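Local coordinates for uncharacterized protein (Cricetid herpesvirus 2, PDB 4ZKQ) that binds chemokines and so probably acts as a viral decoy receptor, a largely beta-stranded protein encoded by a rodent gammaherpesvirus, at residues 290-295 with 360-365; 310-315 with 348-353. All coordinates share one frame; numbering follows the deposited sequence.

Contact 1. Residues 290-295 with 360-365; sequences QISYTF and TVRLDV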
ATOM      1  N   GLN A 290      -0.255  24.632  18.507  1.00 64.39           N
ATOM      2  CA  GLN A 290      -0.121  23.223  18.148  1.00 55.55           C
ATOM      3  C   GLN A 290      -0.270  22.288  19.345  1.00 47.36           C
ATOM      4  O   GLN A 290      -0.121  22.700  20.495  1.00 46.75           O
ATOM      5  CB  GLN A 290       1.236  22.977  17.483  1.00 47.32           C
ATOM      6  CG  GLN A 290       2.425  23.103  18.417  1.00 45.50           C
ATOM      7  CD  GLN A 290       3.746  22.952  17.692  1.00 59.88           C
ATOM      8  OE1 GLN A 290       3.816  23.068  16.467  1.00 69.50           O
ATOM      9  NE2 GLN A 290       4.803  22.693  18.446  1.00 50.99           N
ATOM     10  N   ILE A 291      -0.577  21.027  19.053  1.00 36.93           N
ATOM     11  CA  ILE A 291      -0.567  19.966  20.054  1.00 38.56           C
ATOM     12  C   ILE A 291       0.681  19.118  19.850  1.00 34.61           C
ATOM     13  O   ILE A 291       1.005  18.755  18.720  1.00 30.47           O
ATOM     14  CB  ILE A 291      -1.806  19.051  19.962  1.00 33.01           C
ATOM     15  CG1 ILE A 291      -3.090  19.873  19.820  1.00 51.99           C
ATOM     16  CG2 ILE A 291      -1.872  18.134  21.184  1.00 36.35           C
ATOM     17  CD1 ILE A 291      -4.313  19.035  19.492  1.00 67.55           C
ATOM     18  N   SER A 292       1.369  18.800  20.942  1.00 33.98           N
ATOM     19  CA  SER A 292       2.562  17.966  20.887  1.00 31.97           C
ATOM     20  C   SER A 292       2.358  16.668  21.655  1.00 34.55           C
ATOM     21  O   SER A 292       1.900  16.672  22.799  1.00 32.57           O
ATOM     22  CB  SER A 292       3.770  18.721  21.441  1.00 35.99           C
ATOM     23  OG  SER A 292       3.993  19.907  20.701  1.00 37.82           O
ATOM     24  N   TYR A 293       2.685  15.560  21.001  1.00 28.49           N
ATOM     25  CA  TYR A 293       2.629  14.244  21.618  1.00 25.96           C
ATOM     26  C   TYR A 293       4.021  13.649  21.672  1.00 25.93           C
ATOM     27  O   TYR A 293       4.789  13.780  20.719  1.00 27.60           O
ATOM     28  CB  TYR A 293       1.712  13.305  20.835  1.00 27.87           C
ATOM     29  CG  TYR A 293       0.324  13.831  20.561  1.00 27.10           C
ATOM     30  CD1 TYR A 293      -0.672  13.748  21.521  1.00 28.21           C
ATOM     31  CD2 TYR A 293       0.002  14.373  19.327  1.00 27.21           C
ATOM     32  CE1 TYR A 293      -1.945  14.210  21.267  1.00 24.31           C
ATOM     33  CE2 TYR A 293      -1.268  14.836  19.062  1.00 26.71           C
ATOM     34  CZ  TYR A 293      -2.238  14.751  20.035  1.00 23.02           C
ATOM     35  OH  TYR A 293      -3.501  15.210  19.775  1.00 23.75           O
ATOM     36  N   THR A 294       4.339  12.984  22.776  1.00 27.26           N
ATOM     37  CA  THR A 294       5.595  12.268  22.883  1.00 30.50           C
ATOM     38  C   THR A 294       5.358  10.846  23.358  1.00 32.32           C
ATOM     39  O   THR A 294       4.373  10.554  24.036  1.00 37.18           O
ATOM     40  CB  THR A 294       6.582  12.973  23.842  1.00 39.68           C
ATOM     41  OG1 THR A 294       6.084  12.912  25.182  1.00 44.14           O
ATOM     42  CG2 THR A 294       6.770  14.424  23.436  1.00 31.89           C
ATOM     43  N   PHE A 295       6.265   9.959  22.971  1.00 30.34           N
ATOM     44  CA  PHE A 295       6.219   8.573  23.405  1.00 27.14           C
ATOM     45  C   PHE A 295       7.602   7.960  23.281  1.00 27.25           C
ATOM     46  O   PHE A 295       8.437   8.426  22.499  1.00 26.44           O
ATOM     47  CB  PHE A 295       5.204   7.770  22.586  1.00 28.58           C
ATOM     48  CG  PHE A 295       5.456   7.803  21.100  1.00 26.49           C
ATOM     49  CD1 PHE A 295       6.296   6.879  20.503  1.00 29.24           C
ATOM     50  CD2 PHE A 295       4.840   8.749  20.304  1.00 25.19           C
ATOM     51  CE1 PHE A 295       6.524   6.907  19.137  1.00 27.89           C
ATOM     52  CE2 PHE A 295       5.065   8.786  18.940  1.00 22.49           C
ATOM     53  CZ  PHE A 295       5.906   7.862  18.357  1.00 27.70           C
ATOM     54  N   THR A 360      12.872   8.934  22.543  1.00 27.76           N
ATOM     55  CA  THR A 360      11.567   9.572  22.579  1.00 34.92           C
ATOM     56  C   THR A 360      11.261  10.239  21.250  1.00 28.88           C
ATOM     57  O   THR A 360      12.057  11.025  20.735  1.00 33.13           O
ATOM     58  CB  THR A 360      11.491  10.628  23.705  1.00 35.51           C
ATOM     59  OG1 THR A 360      11.824  10.014  24.954  1.00 40.09           O
ATOM     60  CG2 THR A 360      10.089  11.230  23.799  1.00 40.21           C
ATOM     61  N   VAL A 361      10.103   9.906  20.697  1.00 28.84           N
ATOM     62  CA  VAL A 361       9.598  10.577  19.516  1.00 21.32           C
ATOM     63  C   VAL A 361       8.699  11.706  19.962  1.00 24.12           C
ATOM     64  O   VAL A 361       7.985  11.580  20.957  1.00 26.80           O
ATOM     65  CB  VAL A 361       8.813   9.621  18.597  1.00 23.64           C
ATOM     66  CG1 VAL A 361       8.202  10.372  17.419  1.00 24.52           C
ATOM     67  CG2 VAL A 361       9.710   8.521  18.097  1.00 23.93           C
ATOM     68  N   ARG A 362       8.742  12.803  19.220  1.00 27.30           N
ATOM     69  CA  ARG A 362       7.799  13.887  19.404  1.00 27.45           C
ATOM     70  C   ARG A 362       7.096  14.192  18.087  1.00 24.45           C
ATOM     71  O   ARG A 362       7.737  14.457  17.064  1.00 27.59           O
ATOM     72  CB  ARG A 362       8.499  15.135  19.946  1.00 33.10           C
ATOM     73  CG  ARG A 362       7.597  16.358  20.026  1.00 38.17           C
ATOM     74  CD  ARG A 362       8.281  17.525  20.731  1.00 37.40           C
ATOM     75  NE  ARG A 362       7.545  18.777  20.557  1.00 45.46           N
ATOM     76  CZ  ARG A 362       7.743  19.874  21.285  1.00 65.99           C
ATOM     77  NH1 ARG A 362       8.650  19.887  22.252  1.00 83.41           N
ATOM     78  NH2 ARG A 362       7.025  20.966  21.051  1.00 60.49           N
ATOM     79  N   LEU A 363       5.770  14.130  18.131  1.00 20.89           N
ATOM     80  CA  LEU A 363       4.917  14.536  17.024  1.00 20.60           C
ATOM     81  C   LEU A 363       4.215  15.846  17.345  1.00 29.08           C
ATOM     82  O   LEU A 363       3.465  15.928  18.319  1.00 26.79           O
ATOM     83  CB  LEU A 363       3.874  13.458  16.724  1.00 16.70           C
ATOM     84  CG  LEU A 363       2.841  13.796  15.647  1.00 23.77           C
ATOM     85  CD1 LEU A 363       3.492  13.919  14.281  1.00 28.23           C
ATOM     86  CD2 LEU A 363       1.743  12.750  15.622  1.00 25.14           C
ATOM     87  N   ASP A 364       4.454  16.862  16.522  1.00 25.61           N
ATOM     88  CA  ASP A 364       3.749  18.131  16.640  1.00 31.45           C
ATOM     89  C   ASP A 364       2.682  18.219  15.574  1.00 30.66           C
ATOM     90  O   ASP A 364       2.944  17.968  14.398  1.00 29.62           O
ATOM     91  CB  ASP A 364       4.712  19.311  16.517  1.00 31.18           C
ATOM     92  CG  ASP A 364       5.791  19.288  17.568  1.00 34.14           C
ATOM     93  OD1 ASP A 364       5.469  19.018  18.743  1.00 34.09           O
ATOM     94  OD2 ASP A 364       6.966  19.528  17.217  1.00 39.62           O
ATOM     95  N   VAL A 365       1.472  18.559  16.002  1.00 27.76           N
ATOM     96  CA  VAL A 365       0.352  18.744  15.100  1.00 24.38           C
ATOM     97  C   VAL A 365      -0.093  20.197  15.129  1.00 40.00           C
ATOM     98  O   VAL A 365      -0.581  20.675  16.151  1.00 44.99           O
ATOM     99  CB  VAL A 365      -0.839  17.848  15.486  1.00 27.28           C
ATOM    100  CG1 VAL A 365      -1.962  18.006  14.487  1.00 31.81           C
ATOM    101  CG2 VAL A 365      -0.407  16.392  15.585  1.00 29.63           C
TER

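Contact 2. Residues 310-315 with 348-353; sequences ASVWGT and YPFRLT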
ATOM      1  N   ALA A 310       8.407   6.789   8.359  1.00 13.00           N
ATOM      2  CA  ALA A 310       7.339   7.365   9.161  1.00 13.55           C
ATOM      3  C   ALA A 310       6.288   7.953   8.236  1.00 13.76           C
ATOM      4  O   ALA A 310       6.605   8.771   7.375  1.00 14.23           O
ATOM      5  CB  ALA A 310       7.889   8.429  10.117  1.00 17.30           C
ATOM      6  N   SER A 311       5.043   7.501   8.392  1.00 13.70           N
ATOM      7  CA  SER A 311       3.922   8.026   7.625  1.00 13.41           C
ATOM      8  C   SER A 311       2.943   8.646   8.600  1.00 16.01           C
ATOM      9  O   SER A 311       2.599   8.024   9.598  1.00 13.75           O
ATOM     10  CB  SER A 311       3.224   6.926   6.820  1.00 20.73           C
ATOM     11  OG  SER A 311       4.143   6.146   6.083  1.00 20.49           O
ATOM     12  N   VAL A 312       2.486   9.858   8.310  1.00 14.80           N
ATOM     13  CA  VAL A 312       1.501  10.505   9.166  1.00 18.67           C
ATOM     14  C   VAL A 312       0.434  11.143   8.306  1.00 17.61           C
ATOM     15  O   VAL A 312       0.729  11.742   7.271  1.00 20.52           O
ATOM     16  CB  VAL A 312       2.150  11.562  10.092  1.00 19.25           C
ATOM     17  CG1 VAL A 312       2.853  12.642   9.286  1.00 18.31           C
ATOM     18  CG2 VAL A 312       1.112  12.171  11.042  1.00 21.83           C
ATOM     19  N   TRP A 313      -0.817  10.994   8.719  1.00 17.32           N
ATOM     20  CA  TRP A 313      -1.887  11.695   8.043  1.00 18.22           C
ATOM     21  C   TRP A 313      -2.966  12.093   9.025  1.00 19.20           C
ATOM     22  O   TRP A 313      -3.042  11.556  10.126  1.00 17.27           O
ATOM     23  CB  TRP A 313      -2.467  10.841   6.914  1.00 17.91           C
ATOM     24  CG  TRP A 313      -3.142   9.589   7.342  1.00 18.96           C
ATOM     25  CD1 TRP A 313      -2.569   8.358   7.490  1.00 20.96           C
ATOM     26  CD2 TRP A 313      -4.524   9.429   7.662  1.00 23.59           C
ATOM     27  NE1 TRP A 313      -3.513   7.440   7.880  1.00 22.11           N
ATOM     28  CE2 TRP A 313      -4.726   8.075   7.994  1.00 19.91           C
ATOM     29  CE3 TRP A 313      -5.620  10.300   7.696  1.00 25.32           C
ATOM     30  CZ2 TRP A 313      -5.966   7.572   8.362  1.00 28.78           C
ATOM     31  CZ3 TRP A 313      -6.852   9.801   8.060  1.00 26.25           C
ATOM     32  CH2 TRP A 313      -7.018   8.451   8.388  1.00 24.08           C
ATOM     33  N   GLY A 314      -3.796  13.047   8.628  1.00 19.51           N
ATOM     34  CA  GLY A 314      -4.884  13.470   9.484  1.00 23.87           C
ATOM     35  C   GLY A 314      -6.032  14.080   8.715  1.00 33.09           C
ATOM     36  O   GLY A 314      -5.920  14.369   7.528  1.00 24.27           O
ATOM     37  N   THR A 315      -7.145  14.252   9.416  1.00 33.61           N
ATOM     38  CA  THR A 315      -8.330  14.896   8.878  1.00 38.15           C
ATOM     39  C   THR A 315      -9.050  15.564  10.042  1.00 40.78           C
ATOM     40  O   THR A 315      -9.122  14.997  11.133  1.00 32.96           O
ATOM     41  CB  THR A 315      -9.273  13.896   8.166  1.00 42.09           C
ATOM     42  OG1 THR A 315     -10.420  14.591   7.664  1.00 67.02           O
ATOM     43  CG2 THR A 315      -9.727  12.796   9.118  1.00 34.52           C
ATOM     44  N   TYR A 348       3.268  21.044   6.290  1.00 41.49           N
ATOM     45  CA  TYR A 348       2.804  22.103   7.170  1.00 42.57           C
ATOM     46  C   TYR A 348       2.125  21.590   8.442  1.00 38.96           C
ATOM     47  O   TYR A 348       2.375  22.121   9.524  1.00 40.76           O
ATOM     48  CB  TYR A 348       1.854  23.028   6.405  1.00 50.11           C
ATOM     49  CG  TYR A 348       2.554  23.927   5.404  1.00 70.58           C
ATOM     50  CD1 TYR A 348       3.741  24.573   5.728  1.00 72.22           C
ATOM     51  CD2 TYR A 348       2.028  24.125   4.135  1.00 74.44           C
ATOM     52  CE1 TYR A 348       4.382  25.392   4.821  1.00 73.32           C
ATOM     53  CE2 TYR A 348       2.662  24.944   3.221  1.00 77.98           C
ATOM     54  CZ  TYR A 348       3.839  25.574   3.569  1.00 85.26           C
ATOM     55  OH  TYR A 348       4.477  26.389   2.662  1.00107.16           O
ATOM     56  N   PRO A 349       1.271  20.555   8.328  1.00 42.15           N
ATOM     57  CA  PRO A 349       0.530  20.113   9.518  1.00 32.59           C
ATOM     58  C   PRO A 349       1.368  19.402  10.580  1.00 35.58           C
ATOM     59  O   PRO A 349       1.016  19.470  11.758  1.00 33.26           O
ATOM     60  CB  PRO A 349      -0.509  19.137   8.947  1.00 35.57           C
ATOM     61  CG  PRO A 349      -0.524  19.362   7.487  1.00 39.14           C
ATOM     62  CD  PRO A 349       0.841  19.828   7.123  1.00 36.23           C
ATOM     63  N   PHE A 350       2.449  18.734  10.185  1.00 26.71           N
ATOM     64  CA  PHE A 350       3.151  17.845  11.108  1.00 22.41           C
ATOM     65  C   PHE A 350       4.645  18.091  11.195  1.00 27.37           C
ATOM     66  O   PHE A 350       5.298  18.407  10.200  1.00 28.07           O
ATOM     67  CB  PHE A 350       2.920  16.392  10.702  1.00 27.30           C
ATOM     68  CG  PHE A 350       1.473  16.044  10.475  1.00 26.00           C
ATOM     69  CD1 PHE A 350       0.586  15.995  11.533  1.00 23.26           C
ATOM     70  CD2 PHE A 350       1.009  15.746   9.206  1.00 24.22           C
ATOM     71  CE1 PHE A 350      -0.743  15.663  11.330  1.00 22.18           C
ATOM     72  CE2 PHE A 350      -0.317  15.414   8.994  1.00 23.48           C
ATOM     73  CZ  PHE A 350      -1.195  15.371  10.060  1.00 24.22           C
ATOM     74  N   ARG A 351       5.175  17.926  12.402  1.00 26.63           N
ATOM     75  CA  ARG A 351       6.612  17.887  12.618  1.00 29.70           C
ATOM     76  C   ARG A 351       6.937  16.660  13.439  1.00 28.56           C
ATOM     77  O   ARG A 351       6.278  16.367  14.436  1.00 30.04           O
ATOM     78  CB  ARG A 351       7.119  19.148  13.325  1.00 35.72           C
ATOM     79  CG  ARG A 351       8.638  19.173  13.510  1.00 42.20           C
ATOM     80  CD  ARG A 351       9.113  20.323  14.401  1.00 53.31           C
ATOM     81  NE  ARG A 351       8.602  21.623  13.960  1.00 54.56           N
ATOM     82  CZ  ARG A 351       7.639  22.312  14.571  1.00 65.88           C
ATOM     83  NH1 ARG A 351       7.060  21.849  15.675  1.00 60.82           N
ATOM     84  NH2 ARG A 351       7.256  23.481  14.076  1.00 65.60           N
ATOM     85  N   LEU A 352       7.961  15.938  13.006  1.00 24.03           N
ATOM     86  CA  LEU A 352       8.371  14.719  13.668  1.00 24.15           C
ATOM     87  C   LEU A 352       9.837  14.846  14.049  1.00 28.54           C
ATOM     88  O   LEU A 352      10.673  15.198  13.220  1.00 29.43           O
ATOM     89  CB  LEU A 352       8.140  13.517  12.752  1.00 26.88           C
ATOM     90  CG  LEU A 352       8.310  12.124  13.345  1.00 26.83           C
ATOM     91  CD1 LEU A 352       7.210  11.840  14.342  1.00 22.65           C
ATOM     92  CD2 LEU A 352       8.296  11.084  12.234  1.00 25.43           C
ATOM     93  N   THR A 353      10.139  14.575  15.312  1.00 26.59           N
ATOM     94  CA  THR A 353      11.507  14.651  15.801  1.00 35.02           C
ATOM     95  C   THR A 353      11.781  13.491  16.731  1.00 27.18           C
ATOM     96  O   THR A 353      10.874  12.990  17.397  1.00 33.41           O
ATOM     97  CB  THR A 353      11.777  15.982  16.537  1.00 39.95           C
ATOM     98  OG1 THR A 353      10.873  16.116  17.637  1.00 40.26           O
ATOM     99  CG2 THR A 353      11.588  17.160  15.598  1.00 37.05           C
TER

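Contact 1. Residues 290-295 with 360-365
Residues 290-295 and 360-365 are neighbouring antiparallel strands in the middle of a four-stranded sheet. I291, Y293 and F295 form hydrogen-bonded pairs with V365, L363 and V361, each joined by two backbone bonds; Y293 N to L363 O, at 2.8 Å, is nearly straight. S292 and T294 stand opposite D364 and R362 in the non-hydrogen-bonded pairs between them. The face bearing Y293, F295, V361 and L363 packs on strands 378-384 and 388-395 of another sheet, as one layer of a beta-sandwich does. On it F295, its CG held between the backbone N and the carbonyl carbon (chi1 57°), lies side by side with V361. The valine CB sits over one ring face, offset toward the rim, and comes 3.4 Å from F295 CZ; R392 adds a cation-pi contact to the same ring. Y293 meets V365 CG2 at its ring edge, with CE2 3.9 Å away. The other face carries a polar cluster. R362 reaches along its own strand with an extended chain and forms a salt bridge, NE meeting the syn lone pair of D364 OD1 at 2.8 Å, in the guanidinium plane. S292 OG donates to that same oxygen at 2.6 Å from the anti side, 33° out of the carboxylate plane. Serine's short chain brings its hydroxyl to the carboxylate, and R362 NH2 makes a weak bond to S292 OG. D364 OD2 forms a salt bridge with R351 on the next strand.

Contact 2. Residues 310-315 with 348-353
F350 presses its ring against V312, and with L352 it carries the contact from 348-353 to 310-315; strand 350-353 packs face to face on strand 310-315, their axes 9.1 Å apart at closest approach. Just before F350, P349 lays its CB over the centre of one face of the phenylalanine ring. The opposite face receives V312 CG2, 3.8 Å from the ring centroid and only 4° off its normal, a CH-pi contact, so the ring is clamped between two aliphatic groups. The other valine branch, CG1, approaches F350 CD2 to 3.6 Å. At the far end of the ring, G314, with no side chain, lets F350 CZ come within 3.8 Å of its backbone N. Two residues after F350, L352 also points toward 310-315: its CD2 meets A310 CB at 3.4 Å, a tight contact in which alanine's single methyl leaves room for the leucine branch. This apolar packing joins two beta sheets: strand 308-315 lies between 324-330 and 378-384, whose C326 and V379 also touch F350, while strand 350-355 borders 360-366, whose V365 and V361 pack on F350 and L352.

In the fold
After the earlier, more N-terminal strands, the chain lays down strand 290-296, then passes into strand 308-315 of another sheet. It continues through 324-330 and returns to the first sheet as 350-355, where contact 2 closes a loop of 32 intervening residues. Strand 360-366 follows directly and pairs back on 290-296, so contact 1 closes the larger loop and contact 2 is nested within it. Contact 1 is made within a sheet, contact 2 between sheets. They join through adjacent strands 350-355 and 360-366: R362 N lies 2.8 Å from T353 O, a probable hydrogen bond, and V361 CG1 packs on L352 CD1, which joins the two contacts' apolar packing.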